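Local coordinates for protein reducing end xylose-releasing exo-oligoxylanase (Paenibacillus barengoltzii G22, PDB 5YXT) that probably hydrolyses short xylo-oligosaccharides from the reducing end, releasing xylose, as a member of glycoside hydrolase family 8, at residues Tyr173-Asn177 against Pro187-Phe191; Trp273-Ala277 against Asn372-Trp376. All blocks are in the same frame, centred on the assembly; numbering follows the deposited sequence.

Interaction 1 of 2, residues Tyr173-Asn177 against Pro187-Phe191; sequences YPMWN and PNCEF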
# COMPACT_ATOMS: atom_id res chain seq x y z
N TYR C 173 17.30 17.89 42.37
CA TYR C 173 17.19 16.60 41.68
C TYR C 173 17.74 16.68 40.26
O TYR C 173 17.60 17.72 39.59
CB TYR C 173 15.73 16.11 41.63
CG TYR C 173 15.26 15.54 42.95
CD1 TYR C 173 15.47 14.21 43.25
CD2 TYR C 173 14.63 16.34 43.89
CE1 TYR C 173 15.05 13.68 44.46
CE2 TYR C 173 14.22 15.82 45.11
CZ TYR C 173 14.43 14.49 45.38
OH TYR C 173 14.01 13.97 46.57
N PRO C 174 18.36 15.61 39.78
CA PRO C 174 18.85 15.60 38.40
C PRO C 174 17.71 15.35 37.42
O PRO C 174 16.62 14.92 37.79
CB PRO C 174 19.86 14.45 38.41
CG PRO C 174 19.25 13.48 39.36
CD PRO C 174 18.57 14.31 40.43
N MET C 175 18.00 15.61 36.15
CA MET C 175 17.00 15.50 35.09
C MET C 175 16.92 14.11 34.49
O MET C 175 15.95 13.83 33.77
CB MET C 175 17.29 16.49 33.97
CG MET C 175 16.40 17.70 33.97
SD MET C 175 16.97 18.96 32.82
CE MET C 175 16.19 20.39 33.52
N TRP C 176 17.92 13.28 34.73
CA TRP C 176 17.94 11.88 34.32
C TRP C 176 17.93 11.02 35.57
O TRP C 176 18.68 11.27 36.51
CB TRP C 176 19.17 11.55 33.47
CG TRP C 176 18.97 11.81 32.02
CD1 TRP C 176 18.73 10.87 31.05
CD2 TRP C 176 18.97 13.08 31.36
NE1 TRP C 176 18.58 11.48 29.83
CE2 TRP C 176 18.72 12.84 29.99
CE3 TRP C 176 19.14 14.40 31.79
CZ2 TRP C 176 18.65 13.86 29.04
CZ3 TRP C 176 19.07 15.42 30.85
CH2 TRP C 176 18.82 15.15 29.49
N ASN C 177 17.08 10.01 35.57
CA ASN C 177 17.09 9.05 36.67
C ASN C 177 18.37 8.24 36.61
O ASN C 177 18.71 7.69 35.55
CB ASN C 177 15.87 8.15 36.58
CG ASN C 177 15.88 7.06 37.62
OD1 ASN C 177 16.60 6.08 37.48
ND2 ASN C 177 15.08 7.22 38.66
N PRO C 187 12.72 17.52 37.00
CA PRO C 187 13.66 16.96 37.97
C PRO C 187 12.99 16.30 39.16
O PRO C 187 13.46 15.27 39.63
CB PRO C 187 14.49 18.18 38.40
CG PRO C 187 14.50 19.04 37.21
CD PRO C 187 13.15 18.86 36.55
N ASN C 188 11.87 16.85 39.62
CA ASN C 188 11.27 16.39 40.86
C ASN C 188 10.20 15.33 40.66
O ASN C 188 9.46 15.03 41.60
CB ASN C 188 10.68 17.58 41.62
CG ASN C 188 11.74 18.39 42.31
OD1 ASN C 188 12.35 19.28 41.72
ND2 ASN C 188 11.98 18.09 43.59
N CYS C 189 10.10 14.74 39.47
CA CYS C 189 9.09 13.73 39.23
C CYS C 189 9.72 12.47 38.65
O CYS C 189 10.61 12.54 37.79
CB CYS C 189 7.99 14.26 38.30
SG CYS C 189 6.82 15.38 39.15
N GLU C 190 9.22 11.33 39.10
CA GLU C 190 9.67 10.01 38.67
C GLU C 190 8.75 9.43 37.61
O GLU C 190 8.25 8.30 37.74
CB GLU C 190 9.79 9.08 39.86
CG GLU C 190 10.79 9.54 40.90
CD GLU C 190 12.15 8.89 40.72
OE1 GLU C 190 12.63 8.77 39.56
OE2 GLU C 190 12.75 8.50 41.75
N PHE C 191 8.48 10.22 36.57
CA PHE C 191 7.90 9.71 35.33
C PHE C 191 8.48 10.53 34.18
O PHE C 191 9.32 11.41 34.39
CB PHE C 191 6.36 9.74 35.38
CG PHE C 191 5.75 11.12 35.43
CD1 PHE C 191 5.47 11.83 34.27
CD2 PHE C 191 5.37 11.69 36.65
CE1 PHE C 191 4.88 13.08 34.31
CE2 PHE C 191 4.78 12.94 36.70
CZ PHE C 191 4.54 13.64 35.53
O HOH W 1 15.07 20.15 41.36
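Asn-177 and Glu-190, like Tyr-173 and Pro-187, meet within the long loop between helices 152-165 and 199-208, a surface excursion from the alpha-helical barrel of family 8; nine residues of chain, none in helix or strand, separate the two segments. One direct hydrogen bond crosses between them, from Asn-177 ND2 to Glu-190 OE1 (3.0 Å, bent to 142° at the hydrogen). It lies close to the amide plane and uses the syn lone pair of OE1, an oxygen that also bonds to the hydroxyl of Tyr-245. A chi1 of 175° brings the Asn-177 amide across to this carboxylate. Its OD1 takes the backbone NH groups of Asp-179 and Asn-180. At the other end a water links the two segments: it donates to Asn-188 OD1 at 2.9 Å and weakly accepts from Tyr-173 N. The Asn-188 amide crosses the Tyr-173 side chain, planes 69° apart, with ND2 3.2 Å from CD2. A CA-H...O contact joins Pro-187 CA to Pro-174 O (3.6 Å), which also receives Lys-184 NZ. Apolar contact is centred on Pro-187: its CB lies 4.0 Å from Tyr-173 CB, and its CG meets CG of the extended Met-175 side chain.

Interaction 2 of 2, residues Trp273-Ala277 against Asn372-Trp376; sequences WEWFA and NYRIW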
# COMPACT_ATOMS: atom_id res chain seq x y z
N TRP C 273 16.92 7.69 13.29
CA TRP C 273 17.22 6.71 12.25
C TRP C 273 18.16 7.30 11.21
O TRP C 273 19.14 6.66 10.81
CB TRP C 273 15.95 6.19 11.58
CG TRP C 273 16.35 5.17 10.54
CD1 TRP C 273 16.45 5.36 9.19
CD2 TRP C 273 16.80 3.83 10.79
NE1 TRP C 273 16.90 4.21 8.58
CE2 TRP C 273 17.13 3.26 9.54
CE3 TRP C 273 16.94 3.06 11.95
CZ2 TRP C 273 17.59 1.95 9.42
CZ3 TRP C 273 17.41 1.76 11.82
CH2 TRP C 273 17.72 1.22 10.57
N GLU C 274 17.88 8.53 10.76
CA GLU C 274 18.76 9.15 9.77
C GLU C 274 20.17 9.35 10.32
O GLU C 274 21.15 9.11 9.62
CB GLU C 274 18.19 10.48 9.27
CG GLU C 274 19.19 11.38 8.51
CD GLU C 274 19.60 10.85 7.12
OE1 GLU C 274 19.35 9.67 6.79
OE2 GLU C 274 20.19 11.64 6.34
N TRP C 275 20.29 9.78 11.59
CA TRP C 275 21.61 10.10 12.13
C TRP C 275 22.39 8.87 12.54
O TRP C 275 23.63 8.88 12.44
CB TRP C 275 21.50 11.01 13.36
CG TRP C 275 21.30 12.47 13.05
CD1 TRP C 275 21.08 13.03 11.82
CD2 TRP C 275 21.30 13.54 13.99
NE1 TRP C 275 20.93 14.39 11.95
CE2 TRP C 275 21.06 14.73 13.27
CE3 TRP C 275 21.46 13.61 15.38
CZ2 TRP C 275 20.99 15.97 13.90
CZ3 TRP C 275 21.39 14.84 16.00
CH2 TRP C 275 21.17 16.01 15.26
N PHE C 276 21.72 7.83 13.02
CA PHE C 276 22.43 6.70 13.61
C PHE C 276 21.98 5.34 13.11
O PHE C 276 22.74 4.38 13.26
CB PHE C 276 22.31 6.74 15.15
CG PHE C 276 23.14 7.83 15.76
CD1 PHE C 276 24.50 7.64 15.95
CD2 PHE C 276 22.59 9.05 16.06
CE1 PHE C 276 25.29 8.64 16.47
CE2 PHE C 276 23.37 10.06 16.59
CZ PHE C 276 24.71 9.86 16.79
N ALA C 277 20.79 5.23 12.51
CA ALA C 277 20.30 3.98 11.92
C ALA C 277 20.54 2.80 12.86
O ALA C 277 21.00 1.73 12.46
CB ALA C 277 20.93 3.75 10.54
N ASN C 372 19.28 19.14 5.84
CA ASN C 372 19.87 20.31 6.47
C ASN C 372 19.75 20.31 7.99
O ASN C 372 19.98 21.35 8.62
CB ASN C 372 19.25 21.58 5.88
CG ASN C 372 19.75 21.85 4.47
OD1 ASN C 372 20.96 21.97 4.27
ND2 ASN C 372 18.85 21.90 3.49
N TYR C 373 19.39 19.19 8.60
CA TYR C 373 19.37 19.02 10.05
C TYR C 373 20.52 18.05 10.34
O TYR C 373 20.35 16.83 10.32
CB TYR C 373 18.01 18.49 10.50
CG TYR C 373 17.66 18.68 11.97
CD1 TYR C 373 18.64 18.91 12.92
CD2 TYR C 373 16.34 18.64 12.39
CE1 TYR C 373 18.32 19.07 14.26
CE2 TYR C 373 16.00 18.80 13.72
CZ TYR C 373 16.99 19.01 14.65
OH TYR C 373 16.64 19.17 15.98
N ARG C 374 21.70 18.60 10.61
CA ARG C 374 22.95 17.86 10.59
C ARG C 374 23.65 17.83 11.94
O ARG C 374 23.38 18.64 12.83
CB ARG C 374 23.92 18.45 9.57
CG ARG C 374 23.31 18.56 8.20
CD ARG C 374 24.34 18.91 7.18
NE ARG C 374 23.76 18.96 5.85
CZ ARG C 374 24.43 18.71 4.74
NH1 ARG C 374 25.72 18.37 4.81
NH2 ARG C 374 23.82 18.78 3.57
N ILE C 375 24.58 16.88 12.05
CA ILE C 375 25.49 16.78 13.18
C ILE C 375 26.72 17.61 12.83
O ILE C 375 27.45 17.29 11.89
CB ILE C 375 25.88 15.32 13.48
CG1 ILE C 375 24.64 14.51 13.85
CG2 ILE C 375 26.91 15.28 14.59
CD1 ILE C 375 24.84 12.99 13.78
N TRP C 376 26.92 18.68 13.58
CA TRP C 376 28.03 19.59 13.33
C TRP C 376 29.21 19.12 14.16
O TRP C 376 29.18 19.20 15.40
CB TRP C 376 27.61 21.02 13.63
CG TRP C 376 26.60 21.41 12.63
CD1 TRP C 376 25.25 21.49 12.82
CD2 TRP C 376 26.84 21.67 11.25
NE1 TRP C 376 24.64 21.84 11.63
CE2 TRP C 376 25.59 21.95 10.66
CE3 TRP C 376 27.99 21.72 10.46
CZ2 TRP C 376 25.47 22.27 9.30
CZ3 TRP C 376 27.87 22.04 9.12
CH2 TRP C 376 26.61 22.31 8.55
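Trp-275 NE1 donates to the backbone carbonyl O of Tyr-373 across 3.0 Å, with an N-H...O angle of 157°. The oxygen sits at the indole edge, almost exactly in the ring plane, although NE1 itself is tilted from the carbonyl plane. This bond satisfies the one polar atom of a buried side chain and helps to fix the rotation of the ring. Ile-375 covers one indole face: CG1 stands over the centre of the six-membered ring, 3.5 Å from its centroid, a CH-pi contact, while CD1 lies above the CG-CD2 bond, 3.6 Å from Trp-275 CD2. With CG1 beside its own backbone N (chi1 -62°), the isoleucine brings this ethyl arm over the tryptophan. The benzo edge of Trp-275 points at the face of the Tyr-373 ring in an offset edge-to-face pair, centroids 5.8 Å apart and planes at 87°, with Trp-275 CZ2 3.9 Å from Tyr-373 CD1. Phe-276 adds a lighter touch, CE2 to Ile-375 CD1 at 4.3 Å. A leucine in place of Trp-275 would probably leave the Tyr-373 carbonyl without its N-H donor and the Ile-375 arm without the flat surface it rests on. The contact joins the C-terminal part of helix 263-276 to the loop that follows helix 355-369; Leu-134 and Phe-138 of helix 126-143 and Leu-204 of helix 199-208 also pack on Trp-275, and Tyr-131 touches Tyr-373.

In the fold
Interactions 1 and 2 follow one another along the chain, the first closing before the second opens. Their centres are 28 Å apart and their nearest atoms about 13 Å, so they do not touch. The centre of interaction 1 is about 19 Å from the chain centre and the contact is partly buried; that of interaction 2 is about 13 Å from it and buried. Helix 126-143 reaches both: Pro-126, Glu-129 and Glu-130 near its start meet Met-175 and Trp-176, whereas Leu-134 and Phe-138 farther along pack on Trp-275. Helix 199-208 likewise gives Tyr-202 to Trp-176 and Leu-204 to Trp-275. Interaction 1 joins two parts of one loop, interaction 2 segments 95 residues apart; neither is identified with the catalytic site.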